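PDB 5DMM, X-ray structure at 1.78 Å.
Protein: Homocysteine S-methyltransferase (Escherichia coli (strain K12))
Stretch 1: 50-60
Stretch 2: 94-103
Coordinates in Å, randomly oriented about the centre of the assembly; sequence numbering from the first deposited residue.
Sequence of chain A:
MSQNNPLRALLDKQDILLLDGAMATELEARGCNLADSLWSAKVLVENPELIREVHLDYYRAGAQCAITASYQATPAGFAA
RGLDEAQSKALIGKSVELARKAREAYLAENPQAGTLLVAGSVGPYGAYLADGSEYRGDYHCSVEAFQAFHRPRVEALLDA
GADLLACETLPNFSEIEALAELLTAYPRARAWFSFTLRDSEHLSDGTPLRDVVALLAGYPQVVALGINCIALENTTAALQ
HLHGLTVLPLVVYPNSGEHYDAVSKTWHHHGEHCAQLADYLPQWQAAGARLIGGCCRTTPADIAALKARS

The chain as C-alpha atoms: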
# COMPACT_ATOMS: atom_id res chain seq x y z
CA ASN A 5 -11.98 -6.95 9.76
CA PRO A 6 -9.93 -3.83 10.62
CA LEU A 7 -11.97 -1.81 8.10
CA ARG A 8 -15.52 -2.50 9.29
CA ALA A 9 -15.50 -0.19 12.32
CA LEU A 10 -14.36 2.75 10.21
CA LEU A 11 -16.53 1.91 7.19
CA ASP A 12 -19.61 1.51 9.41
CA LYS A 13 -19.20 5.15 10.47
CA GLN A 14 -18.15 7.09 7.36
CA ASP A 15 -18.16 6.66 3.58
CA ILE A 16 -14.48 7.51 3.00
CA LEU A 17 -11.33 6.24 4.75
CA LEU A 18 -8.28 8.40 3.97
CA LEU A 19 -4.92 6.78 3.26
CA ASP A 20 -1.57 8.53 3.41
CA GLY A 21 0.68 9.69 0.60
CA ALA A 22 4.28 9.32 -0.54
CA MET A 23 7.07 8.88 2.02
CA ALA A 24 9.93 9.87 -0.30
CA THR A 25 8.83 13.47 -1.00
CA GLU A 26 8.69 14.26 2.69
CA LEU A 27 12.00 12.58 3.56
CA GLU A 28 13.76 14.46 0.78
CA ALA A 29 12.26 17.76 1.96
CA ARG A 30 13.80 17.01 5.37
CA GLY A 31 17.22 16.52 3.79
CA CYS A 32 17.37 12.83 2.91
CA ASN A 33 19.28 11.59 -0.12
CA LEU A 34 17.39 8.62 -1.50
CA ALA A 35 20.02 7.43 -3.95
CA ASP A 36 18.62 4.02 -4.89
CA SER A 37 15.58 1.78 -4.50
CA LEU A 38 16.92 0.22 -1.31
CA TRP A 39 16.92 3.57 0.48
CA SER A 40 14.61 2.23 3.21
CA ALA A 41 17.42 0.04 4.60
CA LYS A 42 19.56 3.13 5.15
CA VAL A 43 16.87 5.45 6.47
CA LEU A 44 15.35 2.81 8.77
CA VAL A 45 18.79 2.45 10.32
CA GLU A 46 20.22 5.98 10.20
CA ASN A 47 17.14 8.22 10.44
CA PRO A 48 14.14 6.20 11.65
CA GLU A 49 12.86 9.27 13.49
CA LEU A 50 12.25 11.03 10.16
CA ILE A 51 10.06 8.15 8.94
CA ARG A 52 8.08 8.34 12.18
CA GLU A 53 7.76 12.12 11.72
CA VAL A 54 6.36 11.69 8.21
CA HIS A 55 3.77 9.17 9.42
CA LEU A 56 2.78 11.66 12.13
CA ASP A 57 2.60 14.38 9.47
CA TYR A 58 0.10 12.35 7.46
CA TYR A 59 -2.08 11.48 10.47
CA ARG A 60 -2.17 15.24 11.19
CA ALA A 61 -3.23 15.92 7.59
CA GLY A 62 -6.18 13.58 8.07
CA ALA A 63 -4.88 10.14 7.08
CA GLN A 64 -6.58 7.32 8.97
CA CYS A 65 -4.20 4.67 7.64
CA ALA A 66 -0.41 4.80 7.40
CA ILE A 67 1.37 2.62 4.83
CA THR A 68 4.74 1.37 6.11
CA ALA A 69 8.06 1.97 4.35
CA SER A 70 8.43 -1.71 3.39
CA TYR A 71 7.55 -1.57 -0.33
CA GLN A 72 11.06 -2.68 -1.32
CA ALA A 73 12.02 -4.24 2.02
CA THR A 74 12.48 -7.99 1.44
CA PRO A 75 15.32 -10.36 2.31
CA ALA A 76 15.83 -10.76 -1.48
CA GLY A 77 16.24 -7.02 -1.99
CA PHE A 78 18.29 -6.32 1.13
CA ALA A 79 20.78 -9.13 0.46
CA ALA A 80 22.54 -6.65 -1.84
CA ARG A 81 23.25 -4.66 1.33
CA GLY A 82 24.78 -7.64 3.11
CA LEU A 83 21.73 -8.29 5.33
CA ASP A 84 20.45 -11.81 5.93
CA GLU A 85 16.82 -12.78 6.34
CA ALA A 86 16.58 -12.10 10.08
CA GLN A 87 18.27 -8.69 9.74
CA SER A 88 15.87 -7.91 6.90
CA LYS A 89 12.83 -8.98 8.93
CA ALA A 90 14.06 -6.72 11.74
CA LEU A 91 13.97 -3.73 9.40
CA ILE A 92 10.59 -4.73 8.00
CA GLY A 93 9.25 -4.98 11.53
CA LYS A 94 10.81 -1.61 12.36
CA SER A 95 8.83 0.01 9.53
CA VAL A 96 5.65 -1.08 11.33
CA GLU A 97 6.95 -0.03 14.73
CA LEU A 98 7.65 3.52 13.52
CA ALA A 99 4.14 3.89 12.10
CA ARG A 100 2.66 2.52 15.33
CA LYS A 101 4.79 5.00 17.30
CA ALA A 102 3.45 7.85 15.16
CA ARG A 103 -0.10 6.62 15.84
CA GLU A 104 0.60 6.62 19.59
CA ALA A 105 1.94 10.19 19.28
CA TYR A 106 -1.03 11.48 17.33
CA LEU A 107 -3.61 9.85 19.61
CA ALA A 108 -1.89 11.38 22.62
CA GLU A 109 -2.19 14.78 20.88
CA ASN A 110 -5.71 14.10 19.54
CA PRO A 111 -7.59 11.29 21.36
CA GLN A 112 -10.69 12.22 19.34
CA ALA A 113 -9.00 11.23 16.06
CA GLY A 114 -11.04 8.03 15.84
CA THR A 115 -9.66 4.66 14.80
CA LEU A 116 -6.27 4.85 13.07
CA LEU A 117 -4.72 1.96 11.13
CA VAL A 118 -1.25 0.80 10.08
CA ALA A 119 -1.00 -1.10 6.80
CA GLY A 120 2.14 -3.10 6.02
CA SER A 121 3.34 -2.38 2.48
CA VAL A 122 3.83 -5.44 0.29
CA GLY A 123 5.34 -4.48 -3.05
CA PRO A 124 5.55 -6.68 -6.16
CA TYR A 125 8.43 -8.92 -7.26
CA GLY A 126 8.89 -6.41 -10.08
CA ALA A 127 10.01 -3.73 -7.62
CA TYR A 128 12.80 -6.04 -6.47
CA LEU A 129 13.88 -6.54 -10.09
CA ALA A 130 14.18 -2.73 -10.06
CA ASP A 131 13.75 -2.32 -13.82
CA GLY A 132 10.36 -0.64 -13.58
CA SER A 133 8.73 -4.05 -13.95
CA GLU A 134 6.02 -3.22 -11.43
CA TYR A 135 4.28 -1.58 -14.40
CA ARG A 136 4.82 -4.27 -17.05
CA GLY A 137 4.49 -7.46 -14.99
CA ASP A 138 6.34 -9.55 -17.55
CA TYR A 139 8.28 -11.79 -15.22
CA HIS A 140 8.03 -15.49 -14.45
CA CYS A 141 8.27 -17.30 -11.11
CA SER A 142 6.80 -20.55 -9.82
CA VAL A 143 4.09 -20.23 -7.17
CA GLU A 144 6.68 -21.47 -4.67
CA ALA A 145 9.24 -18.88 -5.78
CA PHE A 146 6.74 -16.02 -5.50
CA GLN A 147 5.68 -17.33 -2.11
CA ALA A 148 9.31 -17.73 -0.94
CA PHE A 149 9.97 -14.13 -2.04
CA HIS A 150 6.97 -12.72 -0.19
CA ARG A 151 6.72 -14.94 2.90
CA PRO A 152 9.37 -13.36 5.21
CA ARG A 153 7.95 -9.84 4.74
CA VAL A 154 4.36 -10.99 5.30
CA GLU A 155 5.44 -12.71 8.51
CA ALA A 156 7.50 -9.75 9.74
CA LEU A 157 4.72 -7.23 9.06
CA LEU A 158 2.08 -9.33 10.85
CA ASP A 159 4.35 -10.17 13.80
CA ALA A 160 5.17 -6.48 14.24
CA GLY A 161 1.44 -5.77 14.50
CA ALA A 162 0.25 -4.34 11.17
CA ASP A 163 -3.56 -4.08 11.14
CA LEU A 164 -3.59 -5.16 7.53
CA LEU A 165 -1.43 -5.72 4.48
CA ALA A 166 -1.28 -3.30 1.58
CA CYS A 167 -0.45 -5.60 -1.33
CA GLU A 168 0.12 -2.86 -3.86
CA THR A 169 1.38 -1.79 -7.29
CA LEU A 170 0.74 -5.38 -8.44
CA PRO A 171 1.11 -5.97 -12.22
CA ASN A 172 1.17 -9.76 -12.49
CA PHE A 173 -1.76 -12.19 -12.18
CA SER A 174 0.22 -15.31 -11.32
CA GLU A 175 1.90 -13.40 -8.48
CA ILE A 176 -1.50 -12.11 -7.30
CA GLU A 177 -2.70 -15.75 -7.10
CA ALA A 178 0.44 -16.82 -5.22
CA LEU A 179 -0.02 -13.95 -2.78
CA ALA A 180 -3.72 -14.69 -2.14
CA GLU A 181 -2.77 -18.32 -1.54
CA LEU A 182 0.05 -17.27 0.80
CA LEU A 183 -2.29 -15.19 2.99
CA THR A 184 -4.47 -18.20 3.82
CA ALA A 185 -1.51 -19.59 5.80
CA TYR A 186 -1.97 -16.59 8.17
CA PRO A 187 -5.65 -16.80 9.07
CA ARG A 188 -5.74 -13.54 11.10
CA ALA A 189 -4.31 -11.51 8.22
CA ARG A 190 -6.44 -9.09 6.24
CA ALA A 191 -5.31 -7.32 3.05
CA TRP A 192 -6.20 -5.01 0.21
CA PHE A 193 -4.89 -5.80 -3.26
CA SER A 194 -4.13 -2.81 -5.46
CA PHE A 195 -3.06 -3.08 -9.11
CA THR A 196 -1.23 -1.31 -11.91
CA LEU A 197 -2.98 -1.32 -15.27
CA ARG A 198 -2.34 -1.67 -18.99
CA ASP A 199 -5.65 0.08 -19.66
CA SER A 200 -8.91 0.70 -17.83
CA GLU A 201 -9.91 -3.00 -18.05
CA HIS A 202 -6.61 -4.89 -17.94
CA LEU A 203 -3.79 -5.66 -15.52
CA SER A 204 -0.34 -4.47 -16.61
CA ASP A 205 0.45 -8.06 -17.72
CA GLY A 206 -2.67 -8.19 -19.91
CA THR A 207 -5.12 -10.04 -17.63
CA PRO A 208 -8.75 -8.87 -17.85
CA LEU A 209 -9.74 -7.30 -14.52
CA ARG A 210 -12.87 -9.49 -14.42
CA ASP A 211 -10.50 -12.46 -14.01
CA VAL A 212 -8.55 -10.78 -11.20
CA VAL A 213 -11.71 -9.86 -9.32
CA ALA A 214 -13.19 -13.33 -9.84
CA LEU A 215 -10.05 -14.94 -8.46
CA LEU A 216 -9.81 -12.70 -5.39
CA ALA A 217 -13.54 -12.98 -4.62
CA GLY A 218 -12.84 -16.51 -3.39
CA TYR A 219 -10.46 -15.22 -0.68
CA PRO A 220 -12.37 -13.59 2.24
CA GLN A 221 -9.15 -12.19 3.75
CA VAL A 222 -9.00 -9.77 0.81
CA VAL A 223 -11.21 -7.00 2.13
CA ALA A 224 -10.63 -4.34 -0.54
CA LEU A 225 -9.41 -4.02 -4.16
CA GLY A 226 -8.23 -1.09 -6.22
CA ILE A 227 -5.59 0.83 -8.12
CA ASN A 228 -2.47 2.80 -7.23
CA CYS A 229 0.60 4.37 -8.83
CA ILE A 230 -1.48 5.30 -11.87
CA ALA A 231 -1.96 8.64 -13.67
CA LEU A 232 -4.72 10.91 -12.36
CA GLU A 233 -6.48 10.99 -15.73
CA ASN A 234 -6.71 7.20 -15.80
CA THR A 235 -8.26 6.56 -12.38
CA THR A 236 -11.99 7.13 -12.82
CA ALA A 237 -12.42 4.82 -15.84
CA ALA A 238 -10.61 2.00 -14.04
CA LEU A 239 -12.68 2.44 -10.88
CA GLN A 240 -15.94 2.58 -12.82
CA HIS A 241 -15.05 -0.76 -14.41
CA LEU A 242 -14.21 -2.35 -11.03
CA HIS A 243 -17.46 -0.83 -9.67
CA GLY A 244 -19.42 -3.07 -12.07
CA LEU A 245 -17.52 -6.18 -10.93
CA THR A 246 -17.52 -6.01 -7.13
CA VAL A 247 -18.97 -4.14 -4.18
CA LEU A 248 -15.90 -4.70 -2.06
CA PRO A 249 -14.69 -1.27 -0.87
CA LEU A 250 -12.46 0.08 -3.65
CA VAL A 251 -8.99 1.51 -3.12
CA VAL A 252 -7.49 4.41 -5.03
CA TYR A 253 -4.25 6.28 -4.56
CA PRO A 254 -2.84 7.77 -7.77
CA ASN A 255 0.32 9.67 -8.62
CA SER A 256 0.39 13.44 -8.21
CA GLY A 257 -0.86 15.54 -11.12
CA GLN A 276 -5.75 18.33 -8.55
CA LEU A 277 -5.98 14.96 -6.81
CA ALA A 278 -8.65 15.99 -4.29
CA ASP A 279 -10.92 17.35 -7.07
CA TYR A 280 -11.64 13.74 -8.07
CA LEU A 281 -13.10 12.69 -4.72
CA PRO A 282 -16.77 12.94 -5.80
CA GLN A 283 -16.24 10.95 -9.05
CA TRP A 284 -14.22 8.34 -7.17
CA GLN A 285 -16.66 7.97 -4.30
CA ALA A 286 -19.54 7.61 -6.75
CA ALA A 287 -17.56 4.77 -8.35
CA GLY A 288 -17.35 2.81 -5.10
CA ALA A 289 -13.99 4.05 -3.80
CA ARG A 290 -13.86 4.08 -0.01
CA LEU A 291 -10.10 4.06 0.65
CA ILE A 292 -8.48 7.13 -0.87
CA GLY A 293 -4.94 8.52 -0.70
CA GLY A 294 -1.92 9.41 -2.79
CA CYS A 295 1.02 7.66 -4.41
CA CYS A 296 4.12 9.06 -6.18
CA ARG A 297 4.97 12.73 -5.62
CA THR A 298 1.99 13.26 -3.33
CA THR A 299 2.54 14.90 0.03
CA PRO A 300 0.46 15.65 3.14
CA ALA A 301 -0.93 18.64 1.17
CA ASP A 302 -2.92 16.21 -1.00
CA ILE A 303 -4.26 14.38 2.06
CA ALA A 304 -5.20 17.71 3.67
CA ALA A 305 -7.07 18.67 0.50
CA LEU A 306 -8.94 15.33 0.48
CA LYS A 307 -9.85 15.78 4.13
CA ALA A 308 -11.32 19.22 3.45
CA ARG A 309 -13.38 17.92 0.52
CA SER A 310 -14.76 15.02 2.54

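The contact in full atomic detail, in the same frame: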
# COMPACT_ATOMS: atom_id res chain seq x y z
N LEU A 50 12.84 10.23 11.23
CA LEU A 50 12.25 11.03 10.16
C LEU A 50 11.08 10.28 9.54
O LEU A 50 10.08 10.88 9.18
CB LEU A 50 13.28 11.40 9.09
CG LEU A 50 14.38 12.37 9.54
CD1 LEU A 50 15.30 12.67 8.39
CD2 LEU A 50 13.78 13.66 10.10
N ILE A 51 11.18 8.96 9.44
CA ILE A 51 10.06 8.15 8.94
C ILE A 51 8.86 8.26 9.87
O ILE A 51 7.71 8.43 9.43
CB ILE A 51 10.49 6.67 8.77
CG1 ILE A 51 11.45 6.54 7.58
CG2 ILE A 51 9.27 5.77 8.56
CD1 ILE A 51 12.01 5.11 7.40
N ARG A 52 9.12 8.18 11.17
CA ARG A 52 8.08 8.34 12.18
C ARG A 52 7.43 9.73 12.08
O ARG A 52 6.21 9.86 12.18
CB ARG A 52 8.66 8.11 13.58
CG ARG A 52 7.68 8.24 14.73
CD ARG A 52 8.44 8.65 16.00
NE ARG A 52 8.93 10.03 15.88
CZ ARG A 52 10.13 10.47 16.26
NH1 ARG A 52 11.01 9.65 16.83
NH2 ARG A 52 10.45 11.75 16.08
N GLU A 53 8.26 10.75 11.86
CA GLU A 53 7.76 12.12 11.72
C GLU A 53 6.84 12.25 10.51
O GLU A 53 5.81 12.94 10.57
CB GLU A 53 8.93 13.10 11.63
CG GLU A 53 9.63 13.34 12.97
CD GLU A 53 10.82 14.29 12.88
OE1 GLU A 53 10.86 15.12 11.95
OE2 GLU A 53 11.72 14.20 13.76
N VAL A 54 7.20 11.61 9.40
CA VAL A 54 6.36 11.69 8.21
C VAL A 54 5.02 11.00 8.43
O VAL A 54 3.98 11.50 8.00
CB VAL A 54 7.06 11.09 6.98
CG1 VAL A 54 6.08 11.04 5.80
CG2 VAL A 54 8.29 11.91 6.63
N HIS A 55 5.04 9.85 9.10
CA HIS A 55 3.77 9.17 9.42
C HIS A 55 2.90 10.09 10.28
O HIS A 55 1.69 10.22 10.07
CB HIS A 55 4.02 7.84 10.14
CG HIS A 55 4.57 6.75 9.26
ND1 HIS A 55 3.98 6.39 8.06
CD2 HIS A 55 5.63 5.93 9.42
CE1 HIS A 55 4.67 5.40 7.53
NE2 HIS A 55 5.67 5.09 8.33
N LEU A 56 3.52 10.75 11.26
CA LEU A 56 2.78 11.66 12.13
C LEU A 56 2.21 12.82 11.33
O LEU A 56 1.07 13.24 11.53
CB LEU A 56 3.68 12.16 13.26
CG LEU A 56 3.07 13.22 14.18
CD1 LEU A 56 1.84 12.67 14.90
CD2 LEU A 56 4.12 13.73 15.18
N ASP A 57 3.02 13.34 10.40
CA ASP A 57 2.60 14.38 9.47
C ASP A 57 1.31 14.02 8.71
O ASP A 57 0.39 14.83 8.55
CB ASP A 57 3.73 14.64 8.48
CG ASP A 57 3.74 16.03 7.93
OD1 ASP A 57 2.64 16.61 7.71
OD2 ASP A 57 4.85 16.56 7.71
N TYR A 58 1.27 12.78 8.22
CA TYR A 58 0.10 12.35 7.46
C TYR A 58 -1.12 12.15 8.36
O TYR A 58 -2.24 12.48 7.96
CB TYR A 58 0.41 11.06 6.68
CG TYR A 58 1.08 11.32 5.34
CD1 TYR A 58 0.39 11.98 4.33
CD2 TYR A 58 2.39 10.91 5.10
CE1 TYR A 58 0.97 12.22 3.11
CE2 TYR A 58 2.99 11.16 3.86
CZ TYR A 58 2.26 11.83 2.88
OH TYR A 58 2.79 12.09 1.64
N TYR A 59 -0.93 11.61 9.56
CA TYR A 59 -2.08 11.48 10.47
C TYR A 59 -2.64 12.88 10.80
O TYR A 59 -3.84 13.05 10.91
CB TYR A 59 -1.70 10.75 11.76
CG TYR A 59 -1.57 9.23 11.69
CD1 TYR A 59 -2.57 8.43 11.14
CD2 TYR A 59 -0.45 8.60 12.24
CE1 TYR A 59 -2.44 7.03 11.11
CE2 TYR A 59 -0.33 7.21 12.22
CZ TYR A 59 -1.33 6.43 11.65
OH TYR A 59 -1.21 5.07 11.62
N ARG A 60 -1.75 13.87 10.94
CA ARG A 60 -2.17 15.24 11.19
C ARG A 60 -2.96 15.81 10.01
O ARG A 60 -3.92 16.55 10.21
CB ARG A 60 -0.97 16.14 11.47
CG ARG A 60 -0.36 15.96 12.83
CD ARG A 60 0.81 16.91 13.05
NE ARG A 60 1.20 16.94 14.45
CZ ARG A 60 2.43 17.17 14.87
NH1 ARG A 60 3.41 17.39 14.00
NH2 ARG A 60 2.69 17.17 16.18
N LYS A 94 10.56 -2.99 11.95
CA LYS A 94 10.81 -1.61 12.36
C LYS A 94 9.92 -0.62 11.61
O LYS A 94 9.47 0.37 12.19
CB LYS A 94 12.27 -1.25 12.13
CG LYS A 94 12.63 0.16 12.56
CD LYS A 94 12.59 0.31 14.07
CE LYS A 94 13.39 1.52 14.53
NZ LYS A 94 14.85 1.35 14.27
N SER A 95 9.66 -0.89 10.33
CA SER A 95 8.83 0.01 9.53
C SER A 95 7.42 0.10 10.10
O SER A 95 6.79 1.15 10.04
CB SER A 95 8.80 -0.43 8.05
OG SER A 95 7.92 -1.52 7.82
N VAL A 96 6.95 -1.01 10.68
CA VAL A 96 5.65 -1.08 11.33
C VAL A 96 5.70 -0.38 12.68
O VAL A 96 4.80 0.37 13.04
CB VAL A 96 5.18 -2.53 11.56
CG1 VAL A 96 3.75 -2.55 12.17
CG2 VAL A 96 5.19 -3.30 10.25
N GLU A 97 6.77 -0.63 13.42
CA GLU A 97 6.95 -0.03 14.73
C GLU A 97 6.91 1.50 14.65
O GLU A 97 6.29 2.15 15.48
CB GLU A 97 8.27 -0.51 15.35
CG GLU A 97 8.55 -0.00 16.74
CD GLU A 97 9.97 -0.37 17.20
OE1 GLU A 97 10.42 -1.50 16.89
OE2 GLU A 97 10.63 0.48 17.84
N LEU A 98 7.57 2.07 13.64
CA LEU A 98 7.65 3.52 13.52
C LEU A 98 6.28 4.11 13.19
O LEU A 98 5.94 5.19 13.66
CB LEU A 98 8.66 3.94 12.45
CG LEU A 98 10.12 3.63 12.78
CD1 LEU A 98 10.98 3.80 11.54
CD2 LEU A 98 10.60 4.58 13.90
N ALA A 99 5.49 3.40 12.39
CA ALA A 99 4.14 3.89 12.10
C ALA A 99 3.26 3.77 13.35
O ALA A 99 2.42 4.64 13.61
CB ALA A 99 3.52 3.11 10.92
N ARG A 100 3.44 2.69 14.11
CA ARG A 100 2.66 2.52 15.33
C ARG A 100 3.04 3.59 16.35
O ARG A 100 2.18 4.09 17.08
CB ARG A 100 2.86 1.11 15.90
CG ARG A 100 2.34 -0.01 15.00
CD ARG A 100 2.61 -1.37 15.62
NE ARG A 100 1.91 -1.48 16.90
CZ ARG A 100 2.21 -2.36 17.85
NH1 ARG A 100 3.21 -3.22 17.69
NH2 ARG A 100 1.50 -2.37 18.97
N LYS A 101 4.32 3.94 16.40
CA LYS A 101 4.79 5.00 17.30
C LYS A 101 4.18 6.34 16.92
O LYS A 101 3.80 7.11 17.80
CB LYS A 101 6.32 5.11 17.29
CG LYS A 101 7.06 3.91 17.89
CD LYS A 101 6.96 3.87 19.40
CE LYS A 101 7.89 2.81 19.99
NZ LYS A 101 9.32 3.04 19.62
N ALA A 102 4.08 6.62 15.62
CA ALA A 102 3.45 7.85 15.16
C ALA A 102 1.96 7.89 15.51
O ALA A 102 1.41 8.95 15.83
CB ALA A 102 3.64 8.02 13.65
N ARG A 103 1.30 6.73 15.45
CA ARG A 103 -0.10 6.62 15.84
C ARG A 103 -0.28 6.89 17.34
O ARG A 103 -1.23 7.57 17.74
CB ARG A 103 -0.65 5.24 15.48
CG ARG A 103 -2.10 5.04 15.92
CD ARG A 103 -2.68 3.73 15.36
NE ARG A 103 -1.96 2.56 15.86
CZ ARG A 103 -2.15 1.33 15.40
NH1 ARG A 103 -3.03 1.11 14.43
NH2 ARG A 103 -1.45 0.32 15.90
O HOH W 1 7.28 2.74 7.96

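Residues 50-60 and 94-103 each lie within a longer helix, and the two axes approach to 8.2 Å with their N-to-C directions 46° apart (signed crossing angle -46°). The nearest CA pairs are Arg-52 CA to Leu-98 CA, 5.0 Å, and Leu-56 CA to Ala-102 CA, 4.9 Å. At this spacing the central bump is a single methyl: Ala-102 CB sits as a knob among Arg-52, His-55, Leu-56 and Tyr-59. Ala-102 CB lies 3.5 Å from both Arg-52 O and His-55 CB, and 4.3 Å from Tyr-59 CE2, so backbone as well as side chains wall the hole.

One turn earlier, Ala-99 CB lies over a face of the His-55 ring, 3.9 Å from the centroid and 16° off the normal, the geometry of a CH-pi contact. On the N-terminal side of the knob, Leu-98 points toward the partner helix and packs Leu-98 CD1 against Ile-51 CG2 at 4.0 Å. On the C-terminal side, Tyr-59 CE2 reaches Arg-103 CB at 3.8 Å.

No direct hydrogen bond joins the stretches, so the direct contacts, which bury 463 Å² summed over both sides, are van der Waals packing and the CH-pi contact. One water bridges them, with water 1 O 2.9 Å from His-55 NE2 and water 1 O 2.7 Å from Ser-95 O, to which it donates.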